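Local coordinates for glycoside hydrolase family 81 (PDB 6FOP), which probably hydrolyses beta-1,3-glucans such as laminarin as part of the glucan-degrading machinery of the Clostridium thermocellum cellulosome, and is captured here as an engineered variant, at residues G17-Q22 and S409-N414; G33-N38 and S395-L400; A388-Y393 and I401-S406; L413-F418 and S477-H482; Y422-A427 and L449-I454. One frame throughout, in Å; residues are numbered along the deposited sequence. Where two conformers were deposited one is given.

Interaction 1 (G17-Q22 and S409-N414); sequences GAKVPQ and SDEELN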
# COMPACT_ATOMS: atom_id res chain seq x y z
N GLY A 17 5.87 12.28 28.71
CA GLY A 17 5.31 10.95 28.65
C GLY A 17 5.19 10.43 27.24
O GLY A 17 5.03 9.21 27.07
N ALA A 18 5.23 11.32 26.24
CA ALA A 18 5.08 10.93 24.84
C ALA A 18 6.29 10.12 24.45
O ALA A 18 7.40 10.34 24.95
CB ALA A 18 4.92 12.15 23.94
N LYS A 19 6.06 9.14 23.57
CA LYS A 19 7.09 8.22 23.17
C LYS A 19 7.37 8.38 21.69
O LYS A 19 6.53 8.84 20.92
CB LYS A 19 6.67 6.79 23.51
CG LYS A 19 6.57 6.51 25.03
CD LYS A 19 7.97 6.53 25.68
CE LYS A 19 7.94 6.61 27.20
NZ LYS A 19 9.30 6.91 27.77
N VAL A 20 8.59 8.01 21.31
CA VAL A 20 9.08 8.15 19.95
C VAL A 20 9.70 6.84 19.54
O VAL A 20 9.99 5.99 20.39
CB VAL A 20 10.10 9.31 19.79
CG1 VAL A 20 9.41 10.63 20.01
CG2 VAL A 20 11.31 9.16 20.71
N PRO A 21 9.94 6.67 18.24
CA PRO A 21 10.66 5.45 17.86
C PRO A 21 12.07 5.39 18.44
O PRO A 21 12.66 6.42 18.76
CB PRO A 21 10.76 5.54 16.35
CG PRO A 21 9.83 6.58 15.93
CD PRO A 21 9.58 7.50 17.07
N GLN A 22 12.60 4.17 18.55
CA GLN A 22 13.91 3.94 19.13
C GLN A 22 14.99 4.86 18.54
O GLN A 22 14.98 5.21 17.36
CB GLN A 22 14.32 2.48 18.96
CG GLN A 22 14.44 2.05 17.52
CD GLN A 22 14.72 0.58 17.35
OE1 GLN A 22 13.99 -0.28 17.85
NE2 GLN A 22 15.76 0.28 16.59
N SER A 409 1.43 4.24 16.65
CA SER A 409 1.74 5.30 15.69
C SER A 409 2.99 6.09 16.07
O SER A 409 3.66 6.66 15.21
CB SER A 409 0.54 6.24 15.48
OG SER A 409 0.20 6.89 16.68
N ASP A 410 3.28 6.12 17.37
CA ASP A 410 4.44 6.79 17.91
C ASP A 410 5.70 5.90 17.93
O ASP A 410 6.64 6.15 17.18
CB ASP A 410 4.14 7.40 19.29
CG ASP A 410 3.53 6.42 20.30
OD1 ASP A 410 3.22 5.24 19.97
OD2 ASP A 410 3.37 6.84 21.45
N GLU A 411 5.71 4.84 18.75
CA GLU A 411 6.91 4.06 19.01
C GLU A 411 7.26 3.10 17.90
O GLU A 411 8.44 2.73 17.74
CB GLU A 411 6.76 3.22 20.28
CG GLU A 411 6.68 4.01 21.53
CD GLU A 411 6.76 3.10 22.73
OE1 GLU A 411 5.74 2.44 23.05
OE2 GLU A 411 7.87 3.04 23.30
N GLU A 412 6.27 2.71 17.11
CA GLU A 412 6.47 1.72 16.04
C GLU A 412 6.28 2.30 14.65
O GLU A 412 6.42 1.59 13.64
CB GLU A 412 5.50 0.57 16.24
CG GLU A 412 5.74 -0.21 17.51
CD GLU A 412 4.69 -1.28 17.70
OE1 GLU A 412 4.54 -2.12 16.80
OE2 GLU A 412 4.01 -1.28 18.74
N LEU A 413 5.91 3.59 14.57
CA LEU A 413 5.56 4.23 13.30
C LEU A 413 4.52 3.44 12.53
O LEU A 413 4.50 3.39 11.29
CB LEU A 413 6.82 4.56 12.47
CG LEU A 413 7.72 5.59 13.14
CD1 LEU A 413 8.89 5.90 12.22
CD2 LEU A 413 7.02 6.88 13.59
N ASN A 414 3.59 2.84 13.28
CA ASN A 414 2.49 2.13 12.62
C ASN A 414 1.44 3.09 12.05
O ASN A 414 1.14 4.12 12.64
CB ASN A 414 1.75 1.22 13.59
CG ASN A 414 2.58 0.06 14.11
OD1 ASN A 414 3.53 -0.39 13.48
ND2 ASN A 414 2.21 -0.41 15.30
O HOH W 1 3.12 8.59 23.34
O HOH W 2 10.67 3.53 21.58
O HOH W 3 10.63 2.08 19.20

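Interaction 2 (G33-N38 and S395-L400); sequences GAVPTN and SNWGTL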
# COMPACT_ATOMS: atom_id res chain seq x y z
N GLY A 33 19.21 11.70 4.96
CA GLY A 33 17.85 12.20 5.01
C GLY A 33 16.91 11.27 5.76
O GLY A 33 17.32 10.31 6.41
N ALA A 34 15.63 11.55 5.65
CA ALA A 34 14.65 10.77 6.37
C ALA A 34 14.72 9.29 5.98
O ALA A 34 14.92 8.95 4.81
CB ALA A 34 13.27 11.33 6.15
N VAL A 35 14.54 8.43 6.97
CA VAL A 35 14.74 6.99 6.83
C VAL A 35 13.45 6.31 6.39
O VAL A 35 12.43 6.44 7.05
CB VAL A 35 15.19 6.42 8.19
CG1 VAL A 35 15.38 4.92 8.11
CG2 VAL A 35 16.47 7.12 8.65
N PRO A 36 13.47 5.57 5.26
CA PRO A 36 12.27 4.83 4.88
C PRO A 36 11.80 3.86 5.96
O PRO A 36 12.63 3.21 6.61
CB PRO A 36 12.71 4.07 3.61
CG PRO A 36 13.80 4.93 3.07
CD PRO A 36 14.54 5.42 4.27
N THR A 37 10.49 3.77 6.14
CA THR A 37 9.85 2.83 7.07
C THR A 37 8.63 2.20 6.39
O THR A 37 8.32 2.50 5.23
CB THR A 37 9.38 3.57 8.35
OG1 THR A 37 8.33 4.49 8.03
CG2 THR A 37 10.52 4.35 8.98
N ASN A 38 7.94 1.33 7.11
CA ASN A 38 6.68 0.80 6.63
C ASN A 38 6.81 0.06 5.32
O ASN A 38 6.02 0.22 4.41
CB ASN A 38 5.56 1.87 6.53
CG ASN A 38 5.26 2.50 7.86
OD1 ASN A 38 5.87 3.50 8.25
ND2 ASN A 38 4.27 1.95 8.56
N SER A 395 13.26 14.01 14.20
CA SER A 395 14.33 14.27 13.22
C SER A 395 15.40 13.18 13.20
O SER A 395 16.40 13.30 12.51
CB SER A 395 14.98 15.61 13.48
OG SER A 395 15.57 15.60 14.77
N ASN A 396 15.23 12.14 14.01
CA ASN A 396 16.10 10.96 13.95
C ASN A 396 15.69 10.10 12.75
O ASN A 396 16.47 9.83 11.86
CB ASN A 396 15.98 10.22 15.29
CG ASN A 396 16.91 9.05 15.40
OD1 ASN A 396 18.05 9.09 14.92
ND2 ASN A 396 16.44 7.99 16.06
N TRP A 397 14.41 9.72 12.74
CA TRP A 397 13.82 8.99 11.62
C TRP A 397 13.33 9.91 10.50
O TRP A 397 13.44 9.58 9.31
CB TRP A 397 12.66 8.09 12.09
CG TRP A 397 13.12 6.94 12.94
CD1 TRP A 397 13.43 6.98 14.28
CD2 TRP A 397 13.38 5.60 12.51
NE1 TRP A 397 13.84 5.75 14.71
CE2 TRP A 397 13.83 4.88 13.65
CE3 TRP A 397 13.29 4.94 11.29
CZ2 TRP A 397 14.16 3.52 13.59
CZ3 TRP A 397 13.62 3.60 11.23
CH2 TRP A 397 14.05 2.91 12.37
N GLY A 398 12.75 11.05 10.87
CA GLY A 398 12.12 11.96 9.88
C GLY A 398 10.67 11.58 9.66
O GLY A 398 10.31 10.94 8.65
N THR A 399 9.83 11.98 10.61
CA THR A 399 8.41 11.64 10.60
C THR A 399 7.64 12.62 11.46
O THR A 399 8.17 13.10 12.47
CB THR A 399 8.17 10.16 11.06
OG1 THR A 399 6.77 9.83 11.01
CG2 THR A 399 8.66 9.91 12.46
N LEU A 400 6.40 12.87 11.07
CA LEU A 400 5.45 13.66 11.87
C LEU A 400 4.54 12.72 12.65
O LEU A 400 3.87 11.89 12.03
CB LEU A 400 4.63 14.53 10.93
CG LEU A 400 4.06 15.80 11.49
CD1 LEU A 400 5.17 16.83 11.81
CD2 LEU A 400 3.01 16.36 10.53
O HOH W 4 11.05 8.07 8.72

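Interaction 3 (A388-Y393 and I401-S406); sequences AKLFYY and IGYPSS. With CA (calcium ion), chain C.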
# COMPACT_ATOMS: atom_id res chain seq x y z
N ALA A 388 -1.71 17.72 24.03
CA ALA A 388 -2.62 17.00 23.15
C ALA A 388 -3.04 17.90 22.01
O ALA A 388 -3.11 19.11 22.15
CB ALA A 388 -3.85 16.56 23.92
N LYS A 389 -3.30 17.27 20.88
CA LYS A 389 -3.75 17.91 19.66
C LYS A 389 -2.63 18.77 19.10
O LYS A 389 -2.73 19.98 18.99
CB LYS A 389 -5.09 18.66 19.80
CG LYS A 389 -6.21 17.83 20.37
CD LYS A 389 -7.51 18.64 20.42
CE LYS A 389 -8.69 17.76 20.80
NZ LYS A 389 -8.53 17.10 22.13
N LEU A 390 -1.58 18.07 18.69
CA LEU A 390 -0.40 18.70 18.10
C LEU A 390 0.37 17.64 17.33
O LEU A 390 0.19 16.42 17.56
CB LEU A 390 0.51 19.34 19.17
CG LEU A 390 1.06 18.31 20.18
CD1 LEU A 390 2.48 17.88 19.86
CD2 LEU A 390 0.90 18.70 21.61
N PHE A 391 1.20 18.12 16.42
CA PHE A 391 2.14 17.28 15.67
C PHE A 391 3.58 17.59 16.06
O PHE A 391 3.96 18.76 16.15
CB PHE A 391 1.94 17.42 14.14
CG PHE A 391 0.69 16.73 13.64
CD1 PHE A 391 0.68 15.36 13.43
CD2 PHE A 391 -0.50 17.42 13.48
CE1 PHE A 391 -0.47 14.71 13.03
CE2 PHE A 391 -1.65 16.78 13.07
CZ PHE A 391 -1.64 15.42 12.88
N TYR A 392 4.34 16.52 16.27
CA TYR A 392 5.75 16.55 16.63
C TYR A 392 6.57 15.97 15.48
O TYR A 392 6.19 14.95 14.92
CB TYR A 392 5.92 15.66 17.88
CG TYR A 392 7.34 15.34 18.26
CD1 TYR A 392 8.07 16.19 19.05
CD2 TYR A 392 7.94 14.14 17.86
CE1 TYR A 392 9.37 15.90 19.40
CE2 TYR A 392 9.24 13.84 18.21
CZ TYR A 392 9.95 14.71 19.00
OH TYR A 392 11.25 14.44 19.37
N TYR A 393 7.70 16.59 15.17
CA TYR A 393 8.59 16.07 14.13
C TYR A 393 9.77 15.37 14.79
O TYR A 393 10.53 15.99 15.57
CB TYR A 393 9.10 17.18 13.24
CG TYR A 393 9.97 16.68 12.12
CD1 TYR A 393 9.44 16.05 11.00
CD2 TYR A 393 11.34 16.84 12.15
CE1 TYR A 393 10.24 15.58 9.99
CE2 TYR A 393 12.13 16.36 11.14
CZ TYR A 393 11.59 15.74 10.05
OH TYR A 393 12.45 15.30 9.06
N ILE A 401 4.50 12.90 13.97
CA ILE A 401 3.74 12.06 14.88
C ILE A 401 2.73 12.95 15.58
O ILE A 401 3.10 13.95 16.18
CB ILE A 401 4.64 11.37 15.93
CG1 ILE A 401 5.73 10.52 15.24
CG2 ILE A 401 3.81 10.55 16.92
CD1 ILE A 401 6.85 10.11 16.17
N GLY A 402 1.46 12.58 15.53
CA GLY A 402 0.45 13.30 16.28
C GLY A 402 0.30 12.76 17.69
O GLY A 402 0.36 11.54 17.91
N TYR A 403 0.07 13.66 18.64
CA TYR A 403 -0.17 13.28 20.05
C TYR A 403 -1.52 13.82 20.51
O TYR A 403 -1.80 14.98 20.24
CB TYR A 403 0.94 13.76 20.98
CG TYR A 403 2.26 13.07 20.71
CD1 TYR A 403 2.43 11.70 20.95
CD2 TYR A 403 3.32 13.76 20.17
CE1 TYR A 403 3.64 11.06 20.65
CE2 TYR A 403 4.53 13.13 19.89
CZ TYR A 403 4.68 11.79 20.14
OH TYR A 403 5.90 11.22 19.83
N PRO A 404 -2.34 13.01 21.18
CA PRO A 404 -2.03 11.63 21.61
C PRO A 404 -2.01 10.61 20.47
O PRO A 404 -2.75 10.73 19.48
CB PRO A 404 -3.15 11.28 22.60
CG PRO A 404 -4.01 12.47 22.71
CD PRO A 404 -3.65 13.48 21.70
N SER A 405 -1.10 9.65 20.62
CA SER A 405 -0.90 8.60 19.64
C SER A 405 -1.74 7.39 19.99
O SER A 405 -2.36 7.34 21.08
CB SER A 405 0.56 8.18 19.69
OG SER A 405 0.88 7.75 20.99
N SER A 406 -1.75 6.41 19.10
CA SER A 406 -2.42 5.16 19.43
C SER A 406 -1.93 4.03 18.53
O SER A 406 -1.45 4.28 17.40
CB SER A 406 -3.94 5.29 19.35
OG SER A 406 -4.32 5.71 18.06
CA CA C . -2.88 22.32 19.13

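Interaction 4 (L413-F418 and S477-H482); sequences LNDHHF and SWASGH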
# COMPACT_ATOMS: atom_id res chain seq x y z
N LEU A 413 5.91 3.59 14.57
CA LEU A 413 5.56 4.23 13.30
C LEU A 413 4.52 3.44 12.53
O LEU A 413 4.50 3.39 11.29
CB LEU A 413 6.82 4.56 12.47
CG LEU A 413 7.72 5.59 13.14
CD1 LEU A 413 8.89 5.90 12.22
CD2 LEU A 413 7.02 6.88 13.59
N ASN A 414 3.59 2.84 13.28
CA ASN A 414 2.49 2.13 12.62
C ASN A 414 1.44 3.09 12.05
O ASN A 414 1.14 4.12 12.64
CB ASN A 414 1.75 1.22 13.59
CG ASN A 414 2.58 0.06 14.11
OD1 ASN A 414 3.53 -0.39 13.48
ND2 ASN A 414 2.21 -0.41 15.30
N ASP A 415 0.89 2.73 10.89
CA ASP A 415 -0.47 3.17 10.56
C ASP A 415 -0.64 4.66 10.25
O ASP A 415 -1.76 5.16 10.31
CB ASP A 415 -1.48 2.81 11.67
CG ASP A 415 -1.57 1.32 11.97
OD1 ASP A 415 -0.92 0.52 11.29
OD2 ASP A 415 -2.28 0.96 12.94
N HIS A 416 0.41 5.39 9.89
CA HIS A 416 0.18 6.82 9.71
C HIS A 416 -0.82 7.11 8.59
O HIS A 416 -1.55 8.11 8.65
CB HIS A 416 1.47 7.60 9.47
CG HIS A 416 2.32 7.74 10.70
ND1 HIS A 416 3.35 8.65 10.78
CD2 HIS A 416 2.30 7.09 11.88
CE1 HIS A 416 3.91 8.57 11.97
NE2 HIS A 416 3.30 7.63 12.66
N HIS A 417 -0.79 6.31 7.54
CA HIS A 417 -1.76 6.48 6.45
C HIS A 417 -3.20 6.30 6.93
O HIS A 417 -4.08 7.10 6.55
CB HIS A 417 -1.40 5.61 5.22
CG HIS A 417 -1.41 4.13 5.45
ND1 HIS A 417 -1.13 3.54 6.66
CD2 HIS A 417 -1.66 3.11 4.60
CE1 HIS A 417 -1.21 2.23 6.54
NE2 HIS A 417 -1.53 1.94 5.30
N PHE A 418 -3.44 5.30 7.79
CA PHE A 418 -4.79 5.08 8.31
C PHE A 418 -5.22 6.29 9.14
O PHE A 418 -6.37 6.77 9.01
CB PHE A 418 -4.83 3.86 9.24
CG PHE A 418 -4.44 2.54 8.60
CD1 PHE A 418 -4.55 2.31 7.25
CD2 PHE A 418 -4.05 1.50 9.43
CE1 PHE A 418 -4.29 1.04 6.73
CE2 PHE A 418 -3.75 0.26 8.91
CZ PHE A 418 -3.88 0.04 7.56
N SER A 477 -0.21 -0.72 0.41
CA SER A 477 0.42 -0.16 1.56
C SER A 477 0.75 -1.16 2.65
O SER A 477 0.24 -2.30 2.65
CB SER A 477 -0.43 1.00 2.07
OG SER A 477 -0.58 1.99 1.08
N TRP A 478 1.58 -0.71 3.58
CA TRP A 478 2.02 -1.50 4.70
C TRP A 478 1.79 -0.74 6.01
O TRP A 478 2.09 0.47 6.12
CB TRP A 478 3.49 -1.83 4.60
CG TRP A 478 3.91 -2.78 3.51
CD1 TRP A 478 4.79 -2.50 2.51
CD2 TRP A 478 3.57 -4.16 3.36
NE1 TRP A 478 5.01 -3.60 1.73
CE2 TRP A 478 4.28 -4.63 2.23
CE3 TRP A 478 2.71 -5.04 4.03
CZ2 TRP A 478 4.22 -5.95 1.82
CZ3 TRP A 478 2.66 -6.35 3.62
CH2 TRP A 478 3.40 -6.79 2.49
N ALA A 479 1.28 -1.47 6.99
CA ALA A 479 0.91 -0.89 8.28
C ALA A 479 2.04 -0.79 9.28
O ALA A 479 2.12 0.19 10.02
CB ALA A 479 -0.25 -1.65 8.88
N SER A 480 2.92 -1.81 9.33
CA SER A 480 3.94 -1.85 10.40
C SER A 480 5.10 -0.94 10.05
O SER A 480 5.65 -1.04 8.96
CB SER A 480 4.45 -3.27 10.58
OG SER A 480 5.44 -3.35 11.58
N GLY A 481 5.52 -0.09 10.99
CA GLY A 481 6.72 0.71 10.75
C GLY A 481 7.99 -0.10 10.58
O GLY A 481 8.87 0.28 9.80
N HIS A 482 8.05 -1.23 11.30
CA HIS A 482 9.28 -1.99 11.48
C HIS A 482 9.29 -3.38 10.85
O HIS A 482 10.39 -3.94 10.66
CB HIS A 482 9.60 -2.09 12.98
CG HIS A 482 8.46 -2.57 13.81
ND1 HIS A 482 8.05 -3.87 13.84
CD2 HIS A 482 7.59 -1.88 14.57
CE1 HIS A 482 7.01 -3.99 14.64
NE2 HIS A 482 6.70 -2.79 15.08
O HOH W 5 3.76 -3.16 13.71

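Interaction 5 (Y422-A427 and L449-I454); sequences YFLHAA and LLIKDI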
# COMPACT_ATOMS: atom_id res chain seq x y z
N TYR A 422 -7.95 10.21 7.45
CA TYR A 422 -9.16 10.84 7.95
C TYR A 422 -9.00 12.36 8.08
O TYR A 422 -9.92 13.12 7.76
CB TYR A 422 -9.57 10.25 9.29
CG TYR A 422 -10.06 8.83 9.23
CD1 TYR A 422 -11.29 8.51 8.66
CD2 TYR A 422 -9.33 7.77 9.78
CE1 TYR A 422 -11.76 7.21 8.64
CE2 TYR A 422 -9.80 6.45 9.76
CZ TYR A 422 -11.02 6.17 9.17
OH TYR A 422 -11.51 4.88 9.13
N PHE A 423 -7.85 12.81 8.59
CA PHE A 423 -7.56 14.25 8.70
C PHE A 423 -7.54 14.89 7.31
O PHE A 423 -8.09 15.99 7.10
CB PHE A 423 -6.20 14.51 9.39
CG PHE A 423 -6.19 14.31 10.88
CD1 PHE A 423 -6.32 13.04 11.45
CD2 PHE A 423 -6.03 15.38 11.74
CE1 PHE A 423 -6.31 12.86 12.82
CE2 PHE A 423 -6.01 15.22 13.11
CZ PHE A 423 -6.18 13.94 13.66
N LEU A 424 -6.93 14.20 6.35
CA LEU A 424 -6.85 14.68 4.99
C LEU A 424 -8.22 14.75 4.33
O LEU A 424 -8.49 15.67 3.56
CB LEU A 424 -5.89 13.81 4.18
CG LEU A 424 -4.42 13.87 4.63
CD1 LEU A 424 -3.63 12.85 3.82
CD2 LEU A 424 -3.85 15.27 4.51
N HIS A 425 -9.08 13.78 4.63
CA HIS A 425 -10.43 13.79 4.08
C HIS A 425 -11.18 15.06 4.55
O HIS A 425 -11.76 15.79 3.74
CB HIS A 425 -11.19 12.52 4.39
CG HIS A 425 -12.50 12.44 3.67
ND1 HIS A 425 -13.46 11.53 4.01
CD2 HIS A 425 -12.99 13.13 2.61
CE1 HIS A 425 -14.50 11.67 3.20
NE2 HIS A 425 -14.25 12.65 2.36
N ALA A 426 -11.11 15.33 5.85
CA ALA A 426 -11.76 16.51 6.39
C ALA A 426 -11.19 17.77 5.79
O ALA A 426 -11.93 18.69 5.43
CB ALA A 426 -11.66 16.53 7.90
N ALA A 427 -9.87 17.84 5.67
CA ALA A 427 -9.23 19.02 5.07
C ALA A 427 -9.67 19.22 3.63
O ALA A 427 -9.89 20.34 3.20
CB ALA A 427 -7.74 18.89 5.14
N LEU A 449 2.09 18.76 4.90
CA LEU A 449 3.05 18.01 5.71
C LEU A 449 2.52 16.61 6.11
O LEU A 449 3.27 15.63 6.13
CB LEU A 449 3.50 18.80 6.94
CG LEU A 449 4.43 19.99 6.73
CD1 LEU A 449 4.90 20.47 8.10
CD2 LEU A 449 5.66 19.66 5.94
N LEU A 450 1.22 16.50 6.40
CA LEU A 450 0.61 15.17 6.66
C LEU A 450 0.69 14.32 5.40
O LEU A 450 1.00 13.12 5.48
CB LEU A 450 -0.85 15.25 7.14
CG LEU A 450 -1.04 15.41 8.64
CD1 LEU A 450 -0.49 16.69 9.19
CD2 LEU A 450 -2.53 15.26 8.99
N ILE A 451 0.42 14.92 4.24
CA ILE A 451 0.55 14.19 2.98
C ILE A 451 2.00 13.69 2.80
O ILE A 451 2.21 12.52 2.47
CB ILE A 451 0.12 15.02 1.75
CG1 ILE A 451 -1.35 15.46 1.89
CG2 ILE A 451 0.35 14.22 0.45
CD1 ILE A 451 -1.84 16.35 0.77
N LYS A 452 2.97 14.56 3.07
CA LYS A 452 4.37 14.20 2.92
C LYS A 452 4.79 13.15 3.92
O LYS A 452 5.63 12.29 3.59
CB LYS A 452 5.31 15.42 2.98
CG LYS A 452 5.23 16.28 1.76
CD LYS A 452 6.09 17.53 1.91
CE LYS A 452 6.32 18.21 0.57
NZ LYS A 452 7.35 17.51 -0.22
N ASP A 453 4.26 13.16 5.14
CA ASP A 453 4.63 12.11 6.06
C ASP A 453 4.25 10.72 5.51
O ASP A 453 5.04 9.79 5.63
CB ASP A 453 4.02 12.30 7.45
CG ASP A 453 4.46 11.21 8.41
OD1 ASP A 453 5.65 11.22 8.84
OD2 ASP A 453 3.62 10.34 8.72
N ILE A 454 3.06 10.59 4.91
CA ILE A 454 2.59 9.27 4.49
C ILE A 454 2.88 8.93 3.04
O ILE A 454 2.93 7.74 2.70
CB ILE A 454 1.09 9.08 4.77
CG1 ILE A 454 0.19 10.00 3.91
CG2 ILE A 454 0.85 9.26 6.27
CD1 ILE A 454 -1.30 9.74 4.10

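Interaction 1 (G17-Q22 and S409-N414)
Pro-21 packs against the turn made by 409-414 and forms the tight part of this loop-to-loop contact. Its ring crosses the side chain of Leu-413 at about a right angle, with Pro-21 CG 3.6 Å from Leu-413 CG and nearly as close to both leucine methyls. The same ring also presses on backbone oxygen, Pro-21 CD lying 3.2 Å from Asp-410 O. Pro-21 CA makes a CA-H...O contact with Glu-411 O at 3.5 Å, and Asp-410 CB comes equally close to the other segment, 3.2 Å from Lys-19 O.

The outer side is looser. Lys-19 and Glu-411, both exposed, lie side by side and point the same way, but they meet through aliphatic carbon: Lys-19 CB is 3.4 Å from Glu-411 CG. The lysine chain bends at chi2 (-69°), which places CD. Lys-19 NZ stays 6.1 Å from Glu-411 OE2, so any attraction between the charges acts at a distance. No direct hydrogen bond joins the segments; water does this work. One water accepts from Lys-19 N and donates to Asp-410 OD2 at 2.6 Å, an oxygen that Ser-405 OG also binds. Another accepts from Gln-22 N and donates to Glu-411 O at 2.7 Å.

Both loops lie on the hairpin of strands 390-394 and 399-403. Val-20 turns from 409-414 onto Tyr-392 and Tyr-403, Lys-19 O bonds Tyr-403 OH, Pro-21 touches Ile-401, and Leu-413 rests on Thr-399 just ahead of helix 416-433.

Interaction 2 (G33-N38 and S395-L400)
Val-35 N donates to Trp-397 O at 2.8 Å, a nearly straight bond (169° at the hydrogen) lying in the carbonyl plane, and so ties the 33-38 loop to the turn of a beta hairpin. The hairpin closes through a G1 beta bulge, in which Gly-398 and Thr-399 both face Asp-394. Gly-398, with positive phi (89°), carries no side chain where the backbones come close, and Ala-34 CB fits there, 3.9 Å from Gly-398 O.

Along the Val-35 side chain, CB stands 3.8 Å from the backbone oxygen Trp-397 O and nearly as close to CE3 of the indole. Val-35 CG1, anti to its backbone N, continues to the six-membered ring and is 3.8 Å from Trp-397 CE3 and equally near CZ3. Val-35 CG2 leans instead to the backbone, near Trp-397 O and Asn-396 O. Thr-37 adds a second methyl to the same part of the indole, its CG2 lying 3.7 Å from Trp-397 CE3. Outside the two segments NE1 bonds Gln-22 O, and the ring stacks with Trp-46 of helix 43-46.

Trp-397 O may have a second partner: a water lies 2.9 Å from Trp-397 O and near Val-35 O, although more acceptors surround this water than it has protons to give. Arg-468, part of a calcium site, bonds Gly-398 O and Thr-37 OG1, linking both segments to that site. Thr-37 OG1 in turn donates its own proton to Asn-38 OD1 at 2.7 Å, tilted 22° from the carbonyl plane.

Interaction 3 (A388-Y393 and I401-S406)
Tyr-392 and Tyr-403 meet from different first torsions: Tyr-392 CG is anti to its backbone N (chi1 169°), whereas Tyr-403 CG is anti to its carbonyl carbon (chi1 -67°). The two side chains lie side by side and point the same way. Tyr-392 CB touches the edge of the other ring, 3.5 Å from Tyr-403 CE2, and Tyr-392 CG stands in that ring's plane; Leu-390 CD1 reaches the same ring's edge. On the other face of the sheet Phe-391, CG again anti to the carbonyl carbon (chi1 -73°), brings its ring obliquely to the glycine opposite, with Phe-391 CD1 3.5 Å from Gly-402 CA. Phe-391 is also met edge-to-face by Tyr-420 of helix 416-433, while Val-20 touches both tyrosines on their side of the sheet.

Beneath the side chains the strands run antiparallel. Tyr-392 and Ile-401 form a hydrogen-bonded pair with bonds in both directions, Ile-401 N reaching Tyr-392 O at 2.8 Å. Phe-391 and Gly-402 form the non-hydrogen-bonded pair, and Tyr-403 N donates to Leu-390 O at 3.0 Å. Where strand 390-394 starts and 399-403 ends, Tyr-403 O accepts from Lys-389 N at 2.8 Å and, weakly, from Leu-390 N at 3.5 Å. Beyond it, past a cis peptide, Pro-404 CD lies 3.8 Å from Ala-388 CB.

Lys-389 and Leu-390 facing one residue make a G1 beta bulge. Lys-389 O at the bulge binds calcium at 2.3 Å, in a site that also includes Asp-378, Thr-381 and Glu-386: a beta hairpin whose bulged end serves as a metal ligand.

Interaction 4 (L413-F418 and S477-H482)
Asp-415 occupies the N-cap position of helix 416-433, though its side chain makes no capping bond; its backbone is held by the 477-482 loop instead.

Two hydrogen bonds join the segments. Asp-415 N donates to Ala-479 O at 3.0 Å, bent to 141° at the hydrogen. In the other direction Gly-481 N donates to Asn-414 OD1 at 3.2 Å, straighter (161°) and in the amide plane. A water donates to the same Asn-414 OD1 at 2.8 Å and bonds Ser-480 OG, so the carboxamide oxygen has two partners, while Asn-414 ND2 is taken by Tyr-407 O.

One approach is unbonded: Asp-415 OD1 and Ala-479 O, both acceptors, are 3.3 Å apart.

Packing makes up the rest. Ala-479 CB touches Asp-415 OD1 and, 4.0 Å away, Phe-418 CE2. His-417 CG sits between backbone N and carbonyl carbon (chi1 62°), and CD2 of its ring lies 3.5 Å from Ser-477 CB; its NE2 bonds Gln-491, and Ser-477 OG bonds Glu-527. Within the helix, Phe-418 CD1 lies 3.4 Å above the His-417 ring plane, offset toward the rim.

Interaction 5 (Y422-A427 and L449-I454)
Leu-424 of helix 416-433 packs against one turn of helix 440-455, joining two neighbouring helices of the largely helical region, consistent with the alpha/alpha barrel of family 81 glycoside hydrolases. Their short segments run roughly antiparallel, 145° between directions, with axes 10.5 Å apart at closest approach.

The contact between the segments is wholly apolar, and no hydrogen bond crosses it. Leu-424 does most of the work, and both its methyls take part: CD2 is 3.6 Å from Ile-451 CG1, which CD1 also nears, and 4.0 Å from Leu-450 CB. The leucine side chain crosses both at a slant. On the flank Leu-450 CD2 meets Phe-423 CB at 3.8 Å; the phenylalanine ring itself leads away and is met edge-to-face by Trp-379.

Asp-453, buried and not touching 422-427, forms a salt bridge with Arg-468 and accepts from His-416, Thr-399 and Leu-400, joining helix 440-455 to the hairpin and to the start of helix 416-433. Leu-424 also touches Ala-503, and Ile-451 touches Trp-507, so helix 494-511 borders the same apolar layer.

Ile-454 takes the less usual first torsion (chi1 67°), with CG1 between backbone N and carbonyl carbon; its CD1 meets Leu-424 CD1 tip to tip at 3.9 Å.

Interaction 1 is partly exposed and joined through water, whereas interaction 5 is buried and purely apolar; interactions 2 and 4 are buried and combine packing with one or two hydrogen bonds, interaction 4 at a helix start. Interaction 3 is partly buried. Interactions 2 and 3 share strand 399-403, one at the turn of the hairpin and the other along its ladder, ending in a calcium ligand. Interactions 1 and 4 share Leu-413 and Asn-414, and interactions 4 and 5 both use helix 416-433. Asn-38 of interaction 2 connects to interaction 4 through Gly-481 O, and His-416 of interaction 4 bonds Asp-453 of interaction 5. Interactions 1 and 5 do not touch, their nearest atoms being about 7 Å apart.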